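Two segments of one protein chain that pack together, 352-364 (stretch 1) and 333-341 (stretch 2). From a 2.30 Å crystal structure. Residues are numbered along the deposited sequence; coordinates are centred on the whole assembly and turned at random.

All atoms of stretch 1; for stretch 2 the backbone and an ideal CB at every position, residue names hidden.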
# COMPACT_ATOMS: atom_id res chain seq x y z
N ASP A 352 39.17 10.68 -19.59
CA ASP A 352 38.66 9.79 -20.62
C ASP A 352 39.34 10.15 -21.94
O ASP A 352 39.05 11.20 -22.53
CB ASP A 352 37.14 9.89 -20.73
CG ASP A 352 36.55 8.90 -21.72
OD1 ASP A 352 37.29 8.34 -22.55
OD2 ASP A 352 35.32 8.69 -21.67
N LEU A 353 40.24 9.29 -22.41
CA LEU A 353 40.93 9.48 -23.67
C LEU A 353 40.57 8.41 -24.69
O LEU A 353 41.34 8.16 -25.62
CB LEU A 353 42.45 9.51 -23.46
CG LEU A 353 42.97 10.58 -22.51
CD1 LEU A 353 44.47 10.46 -22.35
CD2 LEU A 353 42.60 11.99 -22.99
N GLY A 354 39.40 7.79 -24.54
CA GLY A 354 38.97 6.76 -25.47
C GLY A 354 38.89 7.25 -26.89
O GLY A 354 38.26 8.28 -27.17
N PHE A 355 39.51 6.51 -27.81
CA PHE A 355 39.50 6.83 -29.23
C PHE A 355 40.23 8.14 -29.53
O PHE A 355 39.94 8.81 -30.53
CB PHE A 355 38.07 6.89 -29.79
CG PHE A 355 37.36 5.57 -29.74
CD1 PHE A 355 37.57 4.62 -30.72
CD2 PHE A 355 36.47 5.28 -28.71
CE1 PHE A 355 36.92 3.40 -30.68
CE2 PHE A 355 35.81 4.07 -28.67
CZ PHE A 355 36.04 3.12 -29.66
N VAL A 356 41.18 8.53 -28.67
CA VAL A 356 42.02 9.69 -28.93
C VAL A 356 43.26 9.18 -29.67
O VAL A 356 44.20 8.66 -29.07
CB VAL A 356 42.39 10.43 -27.64
CG1 VAL A 356 43.25 11.65 -27.96
CG2 VAL A 356 41.12 10.88 -26.92
N ARG A 357 43.25 9.37 -30.99
CA ARG A 357 44.26 8.79 -31.87
C ARG A 357 45.68 9.02 -31.35
O ARG A 357 46.49 8.09 -31.28
CB ARG A 357 44.09 9.38 -33.27
CG ARG A 357 45.19 9.07 -34.27
CD ARG A 357 45.00 9.90 -35.54
NE ARG A 357 44.92 11.33 -35.23
CZ ARG A 357 45.97 12.10 -34.98
NH1 ARG A 357 47.20 11.60 -34.99
NH2 ARG A 357 45.79 13.39 -34.70
N CYS A 358 46.02 10.26 -31.01
CA CYS A 358 47.41 10.62 -30.76
C CYS A 358 47.98 10.01 -29.48
O CYS A 358 49.20 10.03 -29.31
CB CYS A 358 47.56 12.14 -30.71
SG CYS A 358 46.86 12.90 -29.23
N VAL A 359 47.14 9.48 -28.59
CA VAL A 359 47.63 9.00 -27.30
C VAL A 359 48.53 7.79 -27.51
O VAL A 359 48.17 6.83 -28.21
CB VAL A 359 46.46 8.66 -26.36
CG1 VAL A 359 46.97 8.14 -25.02
CG2 VAL A 359 45.59 9.89 -26.14
N ASP A 360 49.72 7.82 -26.90
CA ASP A 360 50.64 6.69 -26.92
C ASP A 360 51.28 6.58 -25.54
O ASP A 360 50.91 7.30 -24.60
CB ASP A 360 51.68 6.84 -28.04
CG ASP A 360 52.55 8.08 -27.88
OD1 ASP A 360 52.73 8.56 -26.74
OD2 ASP A 360 53.07 8.57 -28.90
N ASP A 361 52.25 5.68 -25.41
CA ASP A 361 52.89 5.45 -24.11
C ASP A 361 53.54 6.72 -23.59
O ASP A 361 53.49 7.00 -22.39
CB ASP A 361 53.92 4.32 -24.23
CG ASP A 361 53.29 2.99 -24.58
OD1 ASP A 361 52.11 2.77 -24.21
OD2 ASP A 361 53.97 2.17 -25.23
N SER A 362 54.17 7.50 -24.48
CA SER A 362 54.82 8.73 -24.05
C SER A 362 53.82 9.71 -23.44
O SER A 362 54.17 10.44 -22.50
CB SER A 362 55.53 9.38 -25.24
OG SER A 362 56.53 8.52 -25.77
N VAL A 363 52.59 9.74 -23.94
CA VAL A 363 51.58 10.64 -23.39
C VAL A 363 51.14 10.15 -22.02
O VAL A 363 51.08 10.92 -21.06
CB VAL A 363 50.39 10.76 -24.36
CG1 VAL A 363 49.36 11.73 -23.81
CG2 VAL A 363 50.87 11.22 -25.74
N ILE A 364 50.81 8.86 -21.91
CA ILE A 364 50.44 8.29 -20.61
C ILE A 364 51.55 8.52 -19.60
O ILE A 364 51.29 8.89 -18.45
CB ILE A 364 50.11 6.79 -20.76
CG1 ILE A 364 48.92 6.59 -21.72
CG2 ILE A 364 49.84 6.15 -19.41
CD1 ILE A 364 47.63 7.28 -21.29
N UNK A 333 39.74 13.15 -32.24
CA UNK A 333 40.78 12.65 -33.14
C UNK A 333 41.75 13.73 -33.58
O UNK A 333 42.85 13.41 -34.02
CB UNK A 333 40.14 12.01 -34.37
N UNK A 334 41.37 15.01 -33.47
CA UNK A 334 42.22 16.09 -33.95
C UNK A 334 43.29 16.50 -32.95
O UNK A 334 44.22 17.21 -33.33
CB UNK A 334 41.36 17.31 -34.30
N UNK A 335 43.20 16.07 -31.70
CA UNK A 335 44.21 16.44 -30.72
C UNK A 335 45.56 15.85 -31.10
O UNK A 335 45.66 14.81 -31.76
CB UNK A 335 43.80 15.98 -29.32
N UNK A 336 46.62 16.54 -30.70
CA UNK A 336 47.99 16.07 -30.84
C UNK A 336 48.63 16.03 -29.46
O UNK A 336 48.00 16.34 -28.45
CB UNK A 336 48.79 16.96 -31.79
N UNK A 337 49.91 15.64 -29.43
CA UNK A 337 50.61 15.53 -28.16
C UNK A 337 50.72 16.88 -27.46
O UNK A 337 50.79 16.94 -26.23
CB UNK A 337 52.00 14.94 -28.38
N UNK A 338 50.71 17.98 -28.23
CA UNK A 338 50.88 19.30 -27.63
C UNK A 338 49.75 19.63 -26.66
O UNK A 338 49.98 20.31 -25.66
CB UNK A 338 50.96 20.37 -28.72
N UNK A 339 48.53 19.17 -26.95
CA UNK A 339 47.42 19.43 -26.04
C UNK A 339 47.71 18.88 -24.65
O UNK A 339 47.44 19.54 -23.64
CB UNK A 339 46.13 18.82 -26.59
N UNK A 340 48.27 17.67 -24.57
CA UNK A 340 48.51 17.04 -23.28
C UNK A 340 49.73 17.61 -22.57
O UNK A 340 49.88 17.41 -21.36
CB UNK A 340 48.68 15.53 -23.46
N UNK A 341 50.61 18.30 -23.30
CA UNK A 341 51.73 18.99 -22.65
C UNK A 341 51.20 19.95 -21.60
O UNK A 341 51.75 20.05 -20.50
CB UNK A 341 52.58 19.74 -23.68

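Position 333 lies beside the turn of stretch 1, its CA 5.3 Å from the CA of Val 356. CA-to-CB points sideways, and the ideal CB sits 4.9 Å from Arg 357 CB and 5.0 Å from Phe 355 O. A short side chain could not reach that carbonyl from here; a long one ending in a donor could run along the Arg 357 side chain and reach it, so lysine, arginine or glutamine would suit. The residue is Lys 333. Its chain leaves at an off-rotamer chi1 of -130°, packs its CG 3.9 Å from Arg 357 CB, and brings NZ to Phe 355 O in a 3.3 Å hydrogen bond, at the edge of the Phe 355 ring. The backbone carbonyl also takes part, and would be there with any side chain: Arg 357 NH2 and NE both donate to the O of 333, at 3.0 and 3.2 Å.

At 334 CA-to-CB points away and nothing of stretch 1 lies within 5.5 Å of the ideal CB. Most polar residues would do; Glu 334 occupies it and contributes almost nothing to this contact.

Position 335 points sideways, with its ideal CB 4.3 Å from Cys 358 SG and 4.6 Å from Val 356 CG1. Two such neighbours favour an apolar side chain: leucine, isoleucine, valine or methionine. Leu 335 fills it, setting CD1 4.4 Å from Val 356 CG1. Its backbone O accepts from a water at 2.8 Å, and that water accepts in turn from Cys 358 N at 3.1 Å, bridging the two backbones.

At 336 CA-to-CB points away from stretch 1, and phi/psi of -122/-178 just ahead of a helical run suggests an N-cap. Serine, threonine, aspartate or asparagine would fit. Thr 336 caps through OG1, which accepts from the N of 338 at 3.3 Å.

At 337 the CB points sideways, 4.7 Å from Val 363 CG2, with Ser 362 farther along, so a long chain with an apolar stem and polar end is reasonable. Lys 337, fully extended, lays CG 4.1 Å from Val 363 CG2 and carries NZ to 3.6 Å from Ser 362 CB.

Position 338 is out of reach, so for this contact polar and apolar residues would serve alike; it is Glu 338. Position 339 points toward stretch 1, yet no atom there lies within 5.5 Å of its CB; from this side alone, a small or a larger apolar residue could be considered. It is Ala 339, whose CB is 6.5 Å from Cys 358 SG.

Position 340 is the main apolar site. CB points toward stretch 1, 3.9 Å from Val 363 CG1, and beyond it Leu 353, Val 356, Cys 358 and Val 359 offer an apolar surface that a large side chain could meet: phenylalanine, leucine or methionine. Phe 340, with chi1 at -59° (m), receives Val 363 CG1 over one face, 4.1 Å from the ring centroid. Around its edge come Leu 353 CD2, 3.4 Å from Phe 340 CE1; Val 356 CG1, 3.9 Å from Phe 340 CZ; and Cys 358 SG, 3.5 Å from Phe 340 CE2.

Position 341 is beyond reach, so this contact sets no demand; it is Val 341.

Stretch 2, residues 333-341: KELTKEAFV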
# COMPACT_ATOMS: atom_id res chain seq x y z
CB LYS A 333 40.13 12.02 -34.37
CG LYS A 333 40.65 10.63 -34.71
CD LYS A 333 40.10 9.58 -33.75
CE LYS A 333 40.45 8.17 -34.22
NZ LYS A 333 39.89 7.12 -33.32
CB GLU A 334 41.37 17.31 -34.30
CG GLU A 334 40.42 17.09 -35.46
CD GLU A 334 41.14 16.72 -36.74
OE1 GLU A 334 42.21 17.32 -37.01
OE2 GLU A 334 40.65 15.83 -37.46
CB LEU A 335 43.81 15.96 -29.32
CG LEU A 335 42.54 16.58 -28.73
CD1 LEU A 335 42.19 15.92 -27.41
CD2 LEU A 335 42.70 18.09 -28.55
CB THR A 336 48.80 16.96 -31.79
OG1 THR A 336 49.20 18.15 -31.11
CG2 THR A 336 47.99 17.33 -33.03
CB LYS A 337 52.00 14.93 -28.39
CG LYS A 337 52.75 14.60 -27.11
CD LYS A 337 54.05 13.88 -27.42
CE LYS A 337 54.75 13.40 -26.16
NZ LYS A 337 56.02 12.69 -26.48
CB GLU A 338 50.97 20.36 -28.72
CG GLU A 338 51.31 21.76 -28.21
CD GLU A 338 52.69 21.83 -27.59
OE1 GLU A 338 53.48 20.88 -27.77
OE2 GLU A 338 52.99 22.85 -26.92
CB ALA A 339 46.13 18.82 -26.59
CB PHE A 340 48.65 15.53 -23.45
CG PHE A 340 47.44 14.89 -24.07
CD1 PHE A 340 46.31 14.63 -23.31
CD2 PHE A 340 47.43 14.55 -25.41
CE1 PHE A 340 45.20 14.04 -23.88
CE2 PHE A 340 46.31 13.96 -25.98
CZ PHE A 340 45.20 13.70 -25.21
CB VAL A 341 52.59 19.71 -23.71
CG1 VAL A 341 53.72 20.47 -23.04
CG2 VAL A 341 53.16 18.71 -24.71
O HOH W 1 44.01 12.52 -31.50
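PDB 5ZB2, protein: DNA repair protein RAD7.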